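Local atomic coordinates of cellulase CEL9M (Clostridium cellulolyticum, PDB entry 1IA6), a protein that probably cleaves internal beta-1,4-glucosidic linkages in cellulose and related beta-glucans, as a family 9 glycoside hydrolase. Residues K99-T102 with D103-K107; S156-S159 with A160-L164. All coordinates share one frame; numbering follows the deposited sequence.

Contact 1: K99-T102 with D103-K107; sequences KYFT and DYFLK
Lys99 and Asp103, one helical turn apart, form an i to i+4 salt bridge on a partly exposed flank of helix 91-107. The lysine chain runs out extended and then bends at its last torsion (chi4 -59°), which carries NZ back to the carboxylate. Lys99 NZ stands 2.9 Å from Asp103 OD1, meeting the syn lone pair of that oxygen, and makes a weak bond to Asp103 OD2 at 3.2 Å. The same two residues are also linked by the backbone bond from Asp103 N to Lys99 O, 2.9 Å. Tyr100 points away from the following turn, and its OH is hydrogen-bonded to the carbonyl of zinc ligand Cys22. Phe101 returns to the contact. The side chains of Phe101 and Phe105 run alongside each other in the same direction, with Phe101 CD1 4.0 Å from Phe105 CZ. The carbonyl oxygen of Phe101 accepts Phe105 N at 3.1 Å and also sits over one face of the Phe105 ring, offset toward its rim. Thr102 O receives Leu106 N at 3.0 Å, and the branch of Leu106 folds back over the same oxygen, Leu106 CG lying 3.4 Å from Thr102 O. The hydroxyl of Thr102 is engaged by Tyr176 OH, which also bonds weakly to Asp103 OD1; the Tyr176 ring makes a cation-pi contact with Lys99. Helix 91-107 belongs to the helical barrel of the family 9 module; among its neighbours, helix 64-80 receives Phe101 and Phe105, helix 152-169 meets Lys99, Thr102 and Phe105, and helix 174-193 lies against Leu106.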
loop_
_atom_site.group_PDB
_atom_site.type_symbol
_atom_site.label_atom_id
_atom_site.label_comp_id
_atom_site.label_asym_id
_atom_site.label_seq_id
_atom_site.Cartn_x
_atom_site.Cartn_y
_atom_site.Cartn_z
ATOM N N LYS A 99 -3.684 6.434 11.206
ATOM C CA LYS A 99 -3.433 6.224 12.624
ATOM C C LYS A 99 -3.737 4.788 13.031
ATOM O O LYS A 99 -3.132 4.262 13.969
ATOM C CB LYS A 99 -4.246 7.195 13.482
ATOM C CG LYS A 99 -3.749 7.248 14.929
ATOM C CD LYS A 99 -4.425 8.346 15.731
ATOM C CE LYS A 99 -3.778 8.509 17.105
ATOM N NZ LYS A 99 -3.835 7.250 17.897
ATOM N N TYR A 100 -4.664 4.142 12.326
ATOM C CA TYR A 100 -4.985 2.760 12.656
ATOM C C TYR A 100 -3.754 1.902 12.348
ATOM O O TYR A 100 -3.495 0.905 13.028
ATOM C CB TYR A 100 -6.186 2.265 11.851
ATOM C CG TYR A 100 -6.947 1.157 12.553
ATOM C CD1 TYR A 100 -7.815 1.445 13.607
ATOM C CD2 TYR A 100 -6.779 -0.175 12.184
ATOM C CE1 TYR A 100 -8.500 0.431 14.279
ATOM C CE2 TYR A 100 -7.459 -1.201 12.850
ATOM C CZ TYR A 100 -8.315 -0.891 13.896
ATOM O OH TYR A 100 -8.977 -1.898 14.570
ATOM N N PHE A 101 -2.999 2.292 11.321
ATOM C CA PHE A 101 -1.772 1.578 10.956
ATOM C C PHE A 101 -0.692 1.853 12.004
ATOM O O PHE A 101 -0.102 0.934 12.566
ATOM C CB PHE A 101 -1.202 2.064 9.613
ATOM C CG PHE A 101 -1.734 1.346 8.403
ATOM C CD1 PHE A 101 -1.357 0.034 8.129
ATOM C CD2 PHE A 101 -2.560 2.008 7.501
ATOM C CE1 PHE A 101 -1.792 -0.606 6.969
ATOM C CE2 PHE A 101 -3.000 1.380 6.339
ATOM C CZ PHE A 101 -2.614 0.071 6.072
ATOM N N THR A 102 -0.424 3.130 12.255
ATOM C CA THR A 102 0.639 3.478 13.187
ATOM C C THR A 102 0.422 3.024 14.625
ATOM O O THR A 102 1.384 2.666 15.300
ATOM C CB THR A 102 0.964 4.994 13.132
ATOM O OG1 THR A 102 -0.190 5.761 13.481
ATOM C CG2 THR A 102 1.410 5.376 11.726
ATOM N N ASP A 103 -0.823 3.014 15.097
ATOM C CA ASP A 103 -1.086 2.553 16.461
ATOM C C ASP A 103 -0.617 1.105 16.578
ATOM O O ASP A 103 -0.076 0.687 17.606
ATOM C CB ASP A 103 -2.583 2.607 16.787
ATOM C CG ASP A 103 -3.056 3.998 17.165
ATOM O OD1 ASP A 103 -2.209 4.887 17.386
ATOM O OD2 ASP A 103 -4.286 4.191 17.255
ATOM N N TYR A 104 -0.844 0.342 15.514
ATOM C CA TYR A 104 -0.457 -1.062 15.465
ATOM C C TYR A 104 1.065 -1.211 15.436
ATOM O O TYR A 104 1.624 -2.045 16.145
ATOM C CB TYR A 104 -1.107 -1.716 14.236
ATOM C CG TYR A 104 -0.651 -3.121 13.910
ATOM C CD1 TYR A 104 -0.810 -4.167 14.823
ATOM C CD2 TYR A 104 -0.089 -3.413 12.667
ATOM C CE1 TYR A 104 -0.420 -5.469 14.501
ATOM C CE2 TYR A 104 0.304 -4.709 12.336
ATOM C CZ TYR A 104 0.136 -5.731 13.257
ATOM O OH TYR A 104 0.524 -7.012 12.927
ATOM N N PHE A 105 1.741 -0.398 14.631
ATOM C CA PHE A 105 3.196 -0.474 14.561
ATOM C C PHE A 105 3.838 -0.170 15.916
ATOM O O PHE A 105 4.803 -0.827 16.316
ATOM C CB PHE A 105 3.748 0.502 13.516
ATOM C CG PHE A 105 3.255 0.246 12.121
ATOM C CD1 PHE A 105 2.971 -1.050 11.688
ATOM C CD2 PHE A 105 3.086 1.297 11.233
ATOM C CE1 PHE A 105 2.521 -1.289 10.387
ATOM C CE2 PHE A 105 2.637 1.071 9.931
ATOM C CZ PHE A 105 2.355 -0.223 9.508
ATOM N N LEU A 106 3.303 0.827 16.615
ATOM C CA LEU A 106 3.841 1.204 17.919
ATOM C C LEU A 106 3.658 0.087 18.945
ATOM O O LEU A 106 4.568 -0.198 19.720
ATOM C CB LEU A 106 3.183 2.497 18.414
ATOM C CG LEU A 106 3.563 3.773 17.651
ATOM C CD1 LEU A 106 2.762 4.957 18.183
ATOM C CD2 LEU A 106 5.056 4.028 17.794
ATOM N N LYS A 107 2.489 -0.547 18.944
ATOM C CA LYS A 107 2.218 -1.641 19.873
ATOM C C LYS A 107 3.113 -2.847 19.572
ATOM O O LYS A 107 3.477 -3.607 20.473
ATOM C CB LYS A 107 0.743 -2.050 19.784
ATOM C CG LYS A 107 -0.204 -0.968 20.285
ATOM C CD LYS A 107 -1.654 -1.248 19.917
ATOM C CE LYS A 107 -2.185 -2.500 20.589
ATOM N NZ LYS A 107 -3.627 -2.699 20.265
#

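Contact 2: S156-S159 with A160-L164; sequences SETS and AALTL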
loop_
_atom_site.group_PDB
_atom_site.type_symbol
_atom_site.label_atom_id
_atom_site.label_comp_id
_atom_site.label_asym_id
_atom_site.label_seq_id
_atom_site.Cartn_x
_atom_site.Cartn_y
_atom_site.Cartn_z
ATOM N N SER A 156 12.241 -0.989 7.516
ATOM C CA SER A 156 12.399 0.280 6.822
ATOM C C SER A 156 11.082 0.844 6.311
ATOM O O SER A 156 10.848 2.044 6.411
ATOM C CB SER A 156 13.391 0.139 5.663
ATOM O OG SER A 156 14.695 -0.119 6.157
ATOM N N GLU A 157 10.220 -0.006 5.763
ATOM C CA GLU A 157 8.941 0.495 5.278
ATOM C C GLU A 157 8.103 0.987 6.455
ATOM O O GLU A 157 7.398 1.989 6.348
ATOM C CB GLU A 157 8.183 -0.585 4.501
ATOM C CG GLU A 157 8.753 -0.860 3.108
ATOM C CD GLU A 157 8.933 0.402 2.280
ATOM O OE1 GLU A 157 8.060 1.290 2.337
ATOM O OE2 GLU A 157 9.944 0.503 1.556
ATOM N N THR A 158 8.192 0.285 7.580
ATOM C CA THR A 158 7.443 0.667 8.773
ATOM C C THR A 158 8.005 1.987 9.292
ATOM O O THR A 158 7.260 2.873 9.701
ATOM C CB THR A 158 7.545 -0.425 9.860
ATOM O OG1 THR A 158 7.102 -1.671 9.309
ATOM C CG2 THR A 158 6.669 -0.080 11.056
ATOM N N SER A 159 9.327 2.120 9.255
ATOM C CA SER A 159 9.981 3.348 9.694
ATOM C C SER A 159 9.492 4.520 8.840
ATOM O O SER A 159 9.144 5.582 9.362
ATOM C CB SER A 159 11.502 3.209 9.567
ATOM O OG SER A 159 12.167 4.420 9.894
ATOM N N ALA A 160 9.465 4.325 7.523
ATOM C CA ALA A 160 9.026 5.379 6.614
ATOM C C ALA A 160 7.581 5.764 6.893
ATOM O O ALA A 160 7.236 6.941 6.880
ATOM C CB ALA A 160 9.181 4.926 5.160
ATOM N N ALA A 161 6.737 4.770 7.142
ATOM C CA ALA A 161 5.331 5.034 7.428
ATOM C C ALA A 161 5.197 5.870 8.698
ATOM O O ALA A 161 4.350 6.762 8.776
ATOM C CB ALA A 161 4.571 3.714 7.592
ATOM N N LEU A 162 6.034 5.574 9.692
ATOM C CA LEU A 162 6.004 6.292 10.965
ATOM C C LEU A 162 6.558 7.710 10.837
ATOM O O LEU A 162 6.049 8.638 11.469
ATOM C CB LEU A 162 6.782 5.513 12.029
ATOM C CG LEU A 162 6.088 4.240 12.530
ATOM C CD1 LEU A 162 7.058 3.411 13.362
ATOM C CD2 LEU A 162 4.850 4.617 13.343
ATOM N N THR A 163 7.595 7.880 10.024
ATOM C CA THR A 163 8.172 9.207 9.821
ATOM C C THR A 163 7.168 10.068 9.064
ATOM O O THR A 163 6.999 11.250 9.358
ATOM C CB THR A 163 9.474 9.137 9.010
ATOM O OG1 THR A 163 10.427 8.337 9.717
ATOM C CG2 THR A 163 10.055 10.543 8.800
ATOM N N LEU A 164 6.500 9.475 8.082
ATOM C CA LEU A 164 5.506 10.223 7.322
ATOM C C LEU A 164 4.354 10.621 8.237
ATOM O O LEU A 164 3.772 11.693 8.076
ATOM C CB LEU A 164 5.013 9.399 6.131
ATOM C CG LEU A 164 5.948 9.527 4.924
ATOM C CD1 LEU A 164 5.752 8.371 3.946
ATOM C CD2 LEU A 164 5.691 10.867 4.256
HETATM O O HOH W 1 11.742 6.636 7.941
#
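Ser159 and Thr163, a turn apart on helix 152-169, are joined twice, once through the backbone and once through water. The main-chain bonds come first: Ala160 N to Ser156 O, Ala161 N to Glu157 O, Leu162 N to Thr158 O and Thr163 N to Ser159 O, an unbroken i to i+4 series of 2.8 to 3.0 Å. Water-mediated bonding makes the second link. Water 1 donates to Ser159 OG at 3.0 Å and is hydrogen-bonded to Thr163 OG1 at 2.8 Å, spanning two hydroxyls that stand 4.3 Å apart, Ser159 OG to Thr163 OG1. Thr163 turns its hydroxyl opposite its own carbonyl carbon (chi1 -60°), back toward the preceding turn, while Ser159 OG is also bonded to Ala184 O on helix 174-193. Van der Waals packing is modest. Methyl meets methyl where Leu162 CD1 comes within 4.2 Å of Thr158 CG2. The remaining touches are of carbon with backbone oxygen: Leu162 leans over the preceding turn, its CG 3.4 Å from Thr158 O, and the methyl groups of Ala160 and Ala161 rest against carbonyl oxygens of the turn before. On another flank, Glu157 OE2 lies close to Asp212 OD1, an oxygen of a calcium ligand; two carboxylates this near could favour a proton on one of them. This buried part of helix 152-169, with helices 64-80, 91-107, 174-193 and 210-224 around it, is part of the (alpha/alpha)6 barrel known for family 9 catalytic modules.

How the contacts relate
From the N terminus the chain first reaches contact 1, at the end of helix 91-107, then passes through strands 115-119 and 143-145 before entering helix 152-169 and contact 2. Neither contact closes a long loop: each is built from i to i+4 links, one turn at a time, and because the first ends before the second begins they follow in series, neither nested nor crossed. Even so, their centres come to within about 11 Å of each other in space, and the two helices meet directly. Phe105 CG packs on Thr158 CG2 at 3.6 Å, Phe105 CE2 approaches Ala161 CB, and Thr102 CG2 approaches Leu162 CD2, tying two barrel helices together.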